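Local coordinates for protein cytochrome c-554 (Nitrosomonas europaea, PDB 1FT5) that carries electrons through four covalently bound c-type hemes in ammonia oxidation, accepting them directly from hydroxylamine oxidoreductase, at residues F166-M171 with K193-D198; H179-L184 with D198-S203. All blocks are in the same frame, centred on the assembly; numbering follows the deposited sequence.

Contact 1: residues F166-M171 with K193-D198; sequences FKFDEM and KFKFHD. With HEM (protoporphyrin IX containing Fe), chain G.
Asp169 and Lys195 make the polar link between the short helix 168-171 and the turn that leads into helix 197-202. Lys195 NZ donates to Asp169 OD1 over 2.7 Å, a hydrogen bond within a salt bridge. The ammonium approaches on the syn side of the carboxylate, 31° out of its plane, and the two side chains cross at about a right angle. Beyond CG the lysine torsions are all near anti, chi2 (-172°) setting CD, and the chain runs out extended to NZ.

Next to this pair, Phe168 and Phe194 meet tip to tip. Phe168 CZ stands 4.0 Å from Phe194 CE2, which lies at the edge of the Phe168 ring, near its plane; no stacked overlap results. At the same edge Lys195 CE passes Phe168 CE2 at 4.1 Å, the two chains running in opposite senses. Within its own segment Lys195 CG sits 3.9 Å above the centre of the Phe196 ring.

A type I turn from Phe194 to His197 brings the second segment round to the heme of chain G, where His197 ND1 donates to propionate O1D at 2.8 Å with an N-H...O angle of 167°. Phe168 in turn touches Cys134, a covalent anchor of heme #4. One salt bridge between exposed side chains and one tip contact between buried phenylalanines thus join the surroundings of two hemes, with 188 Å² buried in all.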
loop_
_atom_site.group_PDB
_atom_site.type_symbol
_atom_site.label_atom_id
_atom_site.label_comp_id
_atom_site.label_asym_id
_atom_site.label_seq_id
_atom_site.Cartn_x
_atom_site.Cartn_y
_atom_site.Cartn_z
ATOM N N PHE A 166 -10.641 -10.968 -6.521
ATOM C CA PHE A 166 -9.530 -10.736 -5.620
ATOM C C PHE A 166 -9.436 -11.758 -4.544
ATOM O O PHE A 166 -10.362 -11.916 -3.757
ATOM C CB PHE A 166 -9.655 -9.350 -4.957
ATOM C CG PHE A 166 -8.489 -9.022 -4.031
ATOM C CD1 PHE A 166 -7.312 -8.508 -4.572
ATOM C CD2 PHE A 166 -8.601 -9.220 -2.661
ATOM C CE1 PHE A 166 -6.232 -8.177 -3.737
ATOM C CE2 PHE A 166 -7.490 -8.881 -1.808
ATOM C CZ PHE A 166 -6.333 -8.358 -2.386
ATOM N N LYS A 167 -8.290 -12.416 -4.477
ATOM C CA LYS A 167 -8.101 -13.435 -3.454
ATOM C C LYS A 167 -6.790 -13.042 -2.755
ATOM O O LYS A 167 -5.712 -13.147 -3.343
ATOM C CB LYS A 167 -7.923 -14.805 -4.112
ATOM C CG LYS A 167 -9.086 -15.130 -5.022
ATOM C CD LYS A 167 -10.211 -15.669 -4.195
ATOM C CE LYS A 167 -11.542 -15.623 -4.957
ATOM N NZ LYS A 167 -12.481 -16.668 -4.424
ATOM N N PHE A 168 -6.911 -12.574 -1.524
ATOM C CA PHE A 168 -5.726 -12.091 -0.837
ATOM C C PHE A 168 -4.544 -13.047 -0.830
ATOM O O PHE A 168 -3.423 -12.642 -1.153
ATOM C CB PHE A 168 -6.071 -11.739 0.601
ATOM C CG PHE A 168 -4.864 -11.329 1.399
ATOM C CD1 PHE A 168 -4.287 -10.085 1.239
ATOM C CD2 PHE A 168 -4.324 -12.212 2.352
ATOM C CE1 PHE A 168 -3.184 -9.700 2.011
ATOM C CE2 PHE A 168 -3.252 -11.828 3.117
ATOM C CZ PHE A 168 -2.665 -10.567 2.955
ATOM N N ASP A 169 -4.792 -14.300 -0.474
ATOM C CA ASP A 169 -3.665 -15.207 -0.331
ATOM C C ASP A 169 -2.897 -15.413 -1.619
ATOM O O ASP A 169 -1.727 -15.810 -1.597
ATOM C CB ASP A 169 -4.148 -16.562 0.209
ATOM C CG ASP A 169 -4.505 -16.539 1.689
ATOM O OD1 ASP A 169 -4.321 -15.547 2.433
ATOM O OD2 ASP A 169 -5.004 -17.581 2.150
ATOM N N GLU A 170 -3.566 -15.208 -2.751
ATOM C CA GLU A 170 -2.913 -15.323 -4.043
ATOM C C GLU A 170 -2.252 -14.029 -4.468
ATOM O O GLU A 170 -1.092 -13.988 -4.835
ATOM C CB GLU A 170 -3.928 -15.708 -5.133
ATOM C CG GLU A 170 -4.861 -16.774 -4.655
ATOM C CD GLU A 170 -4.449 -18.135 -5.087
ATOM O OE1 GLU A 170 -5.385 -18.928 -5.427
ATOM O OE2 GLU A 170 -3.216 -18.411 -5.090
ATOM N N MET A 171 -3.011 -12.944 -4.385
ATOM C CA MET A 171 -2.484 -11.723 -4.882
ATOM C C MET A 171 -1.404 -11.066 -4.050
ATOM O O MET A 171 -0.640 -10.314 -4.605
ATOM C CB MET A 171 -3.643 -10.790 -5.194
ATOM C CG MET A 171 -3.828 -10.830 -6.732
ATOM S SD MET A 171 -5.477 -10.665 -7.217
ATOM C CE MET A 171 -5.534 -11.663 -8.796
ATOM N N LYS A 193 3.760 -11.113 13.109
ATOM C CA LYS A 193 4.609 -11.335 11.947
ATOM C C LYS A 193 3.712 -11.801 10.794
ATOM O O LYS A 193 2.873 -12.658 10.963
ATOM C CB LYS A 193 5.647 -12.423 12.255
ATOM C CG LYS A 193 6.715 -12.526 11.203
ATOM C CD LYS A 193 7.883 -13.310 11.781
ATOM C CE LYS A 193 7.835 -14.688 11.314
ATOM N NZ LYS A 193 9.191 -15.338 11.522
ATOM N N PHE A 194 3.916 -11.190 9.645
ATOM C CA PHE A 194 3.117 -11.561 8.461
ATOM C C PHE A 194 3.302 -13.047 8.173
ATOM O O PHE A 194 4.441 -13.546 8.170
ATOM C CB PHE A 194 3.581 -10.746 7.249
ATOM C CG PHE A 194 2.802 -11.048 5.992
ATOM C CD1 PHE A 194 3.485 -11.164 4.764
ATOM C CD2 PHE A 194 1.420 -11.189 6.044
ATOM C CE1 PHE A 194 2.741 -11.432 3.543
ATOM C CE2 PHE A 194 0.691 -11.453 4.846
ATOM C CZ PHE A 194 1.361 -11.566 3.635
ATOM N N LYS A 195 2.183 -13.741 7.940
ATOM C CA LYS A 195 2.184 -15.180 7.673
ATOM C C LYS A 195 3.083 -15.657 6.588
ATOM O O LYS A 195 3.496 -16.850 6.603
ATOM C CB LYS A 195 0.758 -15.706 7.446
ATOM C CG LYS A 195 0.040 -15.127 6.189
ATOM C CD LYS A 195 -1.409 -15.595 6.233
ATOM C CE LYS A 195 -2.130 -15.384 4.886
ATOM N NZ LYS A 195 -3.573 -15.859 4.984
ATOM N N PHE A 196 3.401 -14.800 5.618
ATOM C CA PHE A 196 4.295 -15.216 4.534
ATOM C C PHE A 196 5.661 -14.578 4.624
ATOM O O PHE A 196 6.447 -14.628 3.699
ATOM C CB PHE A 196 3.714 -14.894 3.139
ATOM C CG PHE A 196 2.393 -15.568 2.864
ATOM C CD1 PHE A 196 1.372 -14.884 2.240
ATOM C CD2 PHE A 196 2.174 -16.898 3.232
ATOM C CE1 PHE A 196 0.137 -15.505 1.977
ATOM C CE2 PHE A 196 0.919 -17.536 2.966
ATOM C CZ PHE A 196 -0.109 -16.804 2.325
ATOM N N HIS A 197 5.955 -13.911 5.745
ATOM C CA HIS A 197 7.255 -13.243 5.880
ATOM C C HIS A 197 8.498 -14.179 5.683
ATOM O O HIS A 197 9.403 -13.852 4.934
ATOM C CB HIS A 197 7.339 -12.632 7.312
ATOM C CG HIS A 197 8.637 -11.924 7.581
ATOM N ND1 HIS A 197 8.842 -10.595 7.294
ATOM C CD2 HIS A 197 9.808 -12.378 8.109
ATOM C CE1 HIS A 197 10.079 -10.253 7.629
ATOM N NE2 HIS A 197 10.687 -11.323 8.125
ATOM N N ASP A 198 8.489 -15.314 6.366
ATOM C CA ASP A 198 9.648 -16.200 6.233
ATOM C C ASP A 198 9.754 -16.721 4.824
ATOM O O ASP A 198 10.859 -16.790 4.249
ATOM C CB ASP A 198 9.543 -17.338 7.225
ATOM C CG ASP A 198 9.656 -16.837 8.666
ATOM O OD1 ASP A 198 10.335 -15.800 8.883
ATOM O OD2 ASP A 198 9.055 -17.476 9.538
HETATM C CHA HEM G . 7.441 -5.869 2.651
HETATM C CHB HEM G . 8.954 -1.266 2.092
HETATM C CHC HEM G . 4.933 -0.355 -0.548
HETATM C CHD HEM G . 3.206 -4.744 0.595
HETATM C C1A HEM G . 8.200 -4.691 2.678
HETATM C C2A HEM G . 9.481 -4.581 3.302
HETATM C C3A HEM G . 9.889 -3.307 3.176
HETATM C C4A HEM G . 8.883 -2.600 2.453
HETATM C CMA HEM G . 11.195 -2.668 3.690
HETATM C CAA HEM G . 10.259 -5.742 4.020
HETATM C CBA HEM G . 11.377 -6.340 3.068
HETATM C CGA HEM G . 10.827 -6.796 1.691
HETATM O O1A HEM G . 9.940 -7.621 1.689
HETATM O O2A HEM G . 11.300 -6.285 0.679
HETATM C C1B HEM G . 7.954 -0.596 1.325
HETATM C C2B HEM G . 8.079 0.761 0.880
HETATM C C3B HEM G . 6.969 1.020 0.091
HETATM C C4B HEM G . 6.205 -0.221 0.099
HETATM C CMB HEM G . 9.244 1.694 1.219
HETATM C CAB HEM G . 6.546 2.243 -0.663
HETATM C CBB HEM G . 7.582 2.641 -1.743
HETATM C C1C HEM G . 4.141 -1.493 -0.422
HETATM C C2C HEM G . 2.825 -1.558 -0.956
HETATM C C3C HEM G . 2.318 -2.715 -0.593
HETATM C C4C HEM G . 3.322 -3.449 0.117
HETATM C CMC HEM G . 2.112 -0.458 -1.772
HETATM C CAC HEM G . 0.864 -3.217 -0.856
HETATM C CBC HEM G . 0.311 -3.157 -2.259
HETATM C C1D HEM G . 4.234 -5.461 1.230
HETATM C C2D HEM G . 4.105 -6.826 1.690
HETATM C C3D HEM G . 5.337 -7.152 2.230
HETATM C C4D HEM G . 6.154 -5.968 2.104
HETATM C CMD HEM G . 2.849 -7.677 1.654
HETATM C CAD HEM G . 5.715 -8.419 2.983
HETATM C CBD HEM G . 5.734 -8.179 4.462
HETATM C CGD HEM G . 6.608 -9.149 5.279
HETATM O O1D HEM G . 6.674 -8.931 6.495
HETATM O O2D HEM G . 7.179 -10.061 4.684
HETATM N NA HEM G . 7.844 -3.476 2.153
HETATM N NB HEM G . 6.785 -1.211 0.857
HETATM N NC HEM G . 4.450 -2.644 0.219
HETATM N ND HEM G . 5.506 -4.910 1.478
HETATM FE FE HEM G . 6.165 -3.073 1.153
#

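Contact 2: residues H179-L184 with D198-S203; sequences HEHYKL and DEFQAS. With HEM (protoporphyrin IX containing Fe), chain G.
Gln201, on helix 197-202, uses both ends of its amide to grip the loop 179-184, which carries an axial ligand of heme #3 in this multiheme c-type cytochrome. It has the largest buried area of the contact, 116 Å². Its NE2 donates to Tyr182 O at 3.0 Å and lies above that carbonyl's plane, while the acceptor stays close to the amide plane of Gln201. Its OE1 accepts from Leu184 N at 2.7 Å, with an N-H...O angle of 164°. Chi2 (-66°) bends the chain and sets CD facing the loop; the two bonds to Tyr182 O and Leu184 N then hold the amide's rotation. Lys183 curls back to the helix, its NZ bonding Gln201 O at 3.3 Å and, weakly, OE1.

His181 and Phe200 carry the aromatic half. Their rings form an offset stack, centroids 4.3 Å apart and planes inclined by 27°. Phe200 CD1 lies over one face of the imidazole toward its rim, and His179 O covers the opposite face over its centre, so the ring is held between them. At the imidazole edge His181 ND1 donates to propionate O1A, and Tyr182 N bonds O2A of the same carboxylate at 2.9 Å; the two N-H groups would offset some of its negative charge.

Two residues before His181, His179 NE2 binds the heme iron at 2.0 Å, with His92 as the other axial ligand, and His179 ND1 donates to Glu180 O at 2.7 Å.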
loop_
_atom_site.group_PDB
_atom_site.type_symbol
_atom_site.label_atom_id
_atom_site.label_comp_id
_atom_site.label_asym_id
_atom_site.label_seq_id
_atom_site.Cartn_x
_atom_site.Cartn_y
_atom_site.Cartn_z
ATOM N N HIS A 179 5.916 -5.236 -4.662
ATOM C CA HIS A 179 7.247 -4.744 -5.022
ATOM C C HIS A 179 8.105 -5.992 -4.753
ATOM O O HIS A 179 7.704 -6.902 -4.054
ATOM C CB HIS A 179 7.787 -3.543 -4.183
ATOM C CG HIS A 179 7.709 -3.714 -2.708
ATOM N ND1 HIS A 179 8.501 -4.576 -1.970
ATOM C CD2 HIS A 179 6.867 -3.149 -1.810
ATOM C CE1 HIS A 179 8.081 -4.491 -0.691
ATOM N NE2 HIS A 179 7.072 -3.624 -0.552
ATOM N N GLU A 180 9.237 -6.036 -5.387
ATOM C CA GLU A 180 10.149 -7.139 -5.142
ATOM C C GLU A 180 10.493 -7.133 -3.662
ATOM O O GLU A 180 10.520 -6.048 -3.017
ATOM C CB GLU A 180 11.394 -6.900 -5.959
ATOM C CG GLU A 180 12.390 -8.025 -5.845
ATOM C CD GLU A 180 11.784 -9.374 -6.225
ATOM O OE1 GLU A 180 11.702 -9.638 -7.439
ATOM O OE2 GLU A 180 11.382 -10.149 -5.340
ATOM N N HIS A 181 10.840 -8.324 -3.155
ATOM C CA HIS A 181 11.201 -8.514 -1.754
ATOM C C HIS A 181 12.711 -8.642 -1.657
ATOM O O HIS A 181 13.350 -9.333 -2.466
ATOM C CB HIS A 181 10.483 -9.710 -1.177
ATOM C CG HIS A 181 8.993 -9.526 -1.169
ATOM N ND1 HIS A 181 8.382 -8.558 -0.396
ATOM C CD2 HIS A 181 8.007 -10.120 -1.889
ATOM C CE1 HIS A 181 7.073 -8.561 -0.656
ATOM N NE2 HIS A 181 6.821 -9.496 -1.553
ATOM N N TYR A 182 13.265 -7.849 -0.765
ATOM C CA TYR A 182 14.714 -7.819 -0.530
ATOM C C TYR A 182 15.004 -8.323 0.875
ATOM O O TYR A 182 14.211 -8.232 1.817
ATOM C CB TYR A 182 15.256 -6.392 -0.755
ATOM C CG TYR A 182 15.015 -5.952 -2.156
ATOM C CD1 TYR A 182 13.865 -5.252 -2.481
ATOM C CD2 TYR A 182 15.916 -6.287 -3.201
ATOM C CE1 TYR A 182 13.589 -4.885 -3.783
ATOM C CE2 TYR A 182 15.641 -5.917 -4.509
ATOM C CZ TYR A 182 14.474 -5.217 -4.799
ATOM O OH TYR A 182 14.160 -4.859 -6.095
ATOM N N LYS A 183 16.191 -8.912 1.012
ATOM C CA LYS A 183 16.621 -9.518 2.278
ATOM C C LYS A 183 16.780 -8.529 3.434
ATOM O O LYS A 183 17.409 -7.482 3.234
ATOM C CB LYS A 183 17.981 -10.180 2.027
ATOM C CG LYS A 183 17.866 -11.418 1.177
ATOM C CD LYS A 183 17.422 -12.656 1.943
ATOM C CE LYS A 183 17.548 -12.481 3.452
ATOM N NZ LYS A 183 16.725 -13.493 4.199
ATOM N N LEU A 184 16.208 -8.877 4.589
ATOM C CA LEU A 184 16.287 -8.074 5.803
ATOM C C LEU A 184 17.396 -8.656 6.699
ATOM O O LEU A 184 17.615 -9.876 6.711
ATOM C CB LEU A 184 14.997 -8.172 6.595
ATOM C CG LEU A 184 13.788 -7.468 5.881
ATOM C CD1 LEU A 184 12.473 -7.924 6.567
ATOM C CD2 LEU A 184 13.939 -5.941 5.948
ATOM N N ASP A 198 8.489 -15.314 6.366
ATOM C CA ASP A 198 9.648 -16.200 6.233
ATOM C C ASP A 198 9.754 -16.721 4.824
ATOM O O ASP A 198 10.859 -16.790 4.249
ATOM C CB ASP A 198 9.543 -17.338 7.225
ATOM C CG ASP A 198 9.656 -16.837 8.666
ATOM O OD1 ASP A 198 10.335 -15.800 8.883
ATOM O OD2 ASP A 198 9.055 -17.476 9.538
ATOM N N GLU A 199 8.587 -17.049 4.239
ATOM C CA GLU A 199 8.614 -17.485 2.832
ATOM C C GLU A 199 9.192 -16.392 1.914
ATOM O O GLU A 199 10.037 -16.597 1.035
ATOM C CB GLU A 199 7.195 -17.854 2.383
ATOM C CG GLU A 199 7.079 -17.984 0.864
ATOM C CD GLU A 199 5.624 -18.294 0.392
ATOM O OE1 GLU A 199 4.762 -18.602 1.210
ATOM O OE2 GLU A 199 5.391 -18.245 -0.815
ATOM N N PHE A 200 8.729 -15.147 2.088
ATOM C CA PHE A 200 9.197 -14.066 1.244
ATOM C C PHE A 200 10.700 -13.757 1.458
ATOM O O PHE A 200 11.430 -13.424 0.517
ATOM C CB PHE A 200 8.376 -12.789 1.580
ATOM C CG PHE A 200 7.009 -12.745 0.974
ATOM C CD1 PHE A 200 6.301 -11.582 1.057
ATOM C CD2 PHE A 200 6.443 -13.844 0.334
ATOM C CE1 PHE A 200 5.012 -11.477 0.510
ATOM C CE2 PHE A 200 5.186 -13.772 -0.196
ATOM C CZ PHE A 200 4.441 -12.586 -0.121
ATOM N N GLN A 201 11.138 -13.933 2.717
ATOM C CA GLN A 201 12.518 -13.636 2.985
ATOM C C GLN A 201 13.423 -14.750 2.462
ATOM O O GLN A 201 14.521 -14.452 2.004
ATOM C CB GLN A 201 12.720 -13.442 4.487
ATOM C CG GLN A 201 12.277 -12.051 4.928
ATOM C CD GLN A 201 13.180 -10.986 4.327
ATOM O OE1 GLN A 201 14.415 -10.961 4.565
ATOM N NE2 GLN A 201 12.607 -10.107 3.510
ATOM N N ALA A 202 12.910 -15.974 2.501
ATOM C CA ALA A 202 13.716 -17.134 2.036
ATOM C C ALA A 202 14.045 -17.015 0.541
ATOM O O ALA A 202 15.136 -17.422 0.108
ATOM C CB ALA A 202 13.011 -18.446 2.351
ATOM N N SER A 203 13.160 -16.408 -0.264
ATOM C CA SER A 203 13.481 -16.250 -1.673
ATOM C C SER A 203 13.727 -14.789 -2.054
ATOM O O SER A 203 13.784 -14.428 -3.229
ATOM C CB SER A 203 12.390 -16.877 -2.545
ATOM O OG SER A 203 11.130 -16.324 -2.286
HETATM C CHA HEM G . 7.441 -5.869 2.651
HETATM C CHB HEM G . 8.954 -1.266 2.092
HETATM C CHC HEM G . 4.933 -0.355 -0.548
HETATM C CHD HEM G . 3.206 -4.744 0.595
HETATM C C1A HEM G . 8.200 -4.691 2.678
HETATM C C2A HEM G . 9.481 -4.581 3.302
HETATM C C3A HEM G . 9.889 -3.307 3.176
HETATM C C4A HEM G . 8.883 -2.600 2.453
HETATM C CMA HEM G . 11.195 -2.668 3.690
HETATM C CAA HEM G . 10.259 -5.742 4.020
HETATM C CBA HEM G . 11.377 -6.340 3.068
HETATM C CGA HEM G . 10.827 -6.796 1.691
HETATM O O1A HEM G . 9.940 -7.621 1.689
HETATM O O2A HEM G . 11.300 -6.285 0.679
HETATM C C1B HEM G . 7.954 -0.596 1.325
HETATM C C2B HEM G . 8.079 0.761 0.880
HETATM C C3B HEM G . 6.969 1.020 0.091
HETATM C C4B HEM G . 6.205 -0.221 0.099
HETATM C CMB HEM G . 9.244 1.694 1.219
HETATM C CAB HEM G . 6.546 2.243 -0.663
HETATM C CBB HEM G . 7.582 2.641 -1.743
HETATM C C1C HEM G . 4.141 -1.493 -0.422
HETATM C C2C HEM G . 2.825 -1.558 -0.956
HETATM C C3C HEM G . 2.318 -2.715 -0.593
HETATM C C4C HEM G . 3.322 -3.449 0.117
HETATM C CMC HEM G . 2.112 -0.458 -1.772
HETATM C CAC HEM G . 0.864 -3.217 -0.856
HETATM C CBC HEM G . 0.311 -3.157 -2.259
HETATM C C1D HEM G . 4.234 -5.461 1.230
HETATM C C2D HEM G . 4.105 -6.826 1.690
HETATM C C3D HEM G . 5.337 -7.152 2.230
HETATM C C4D HEM G . 6.154 -5.968 2.104
HETATM C CMD HEM G . 2.849 -7.677 1.654
HETATM C CAD HEM G . 5.715 -8.419 2.983
HETATM C CBD HEM G . 5.734 -8.179 4.462
HETATM C CGD HEM G . 6.608 -9.149 5.279
HETATM O O1D HEM G . 6.674 -8.931 6.495
HETATM O O2D HEM G . 7.179 -10.061 4.684
HETATM N NA HEM G . 7.844 -3.476 2.153
HETATM N NB HEM G . 6.785 -1.211 0.857
HETATM N NC HEM G . 4.450 -2.644 0.219
HETATM N ND HEM G . 5.506 -4.910 1.478
HETATM FE FE HEM G . 6.165 -3.073 1.153
#

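In the fold
Helix 197-202 serves both contacts, which share Asp198 and have centres about 12 Å apart. Contact 1 uses the turn 194-197 leading into the helix, contact 2 Phe200 and Gln201 further along it. Contact 2 is buried and binds through side-chain-to-backbone hydrogen bonds and an aromatic stack; contact 1 is partly buried, with its salt bridge exposed and its phenylalanine pair inside. They meet physically where His197 CE1 packs on Leu184 CD1 at 3.5 Å and Phe194 CE1 on Phe200 CE1 at 3.8 Å. Both reach the same heme, on different propionates: contact 1 on the one bearing O1D, contact 2 on the one bearing O1A and O2A. Direct iron ligation belongs to contact 2.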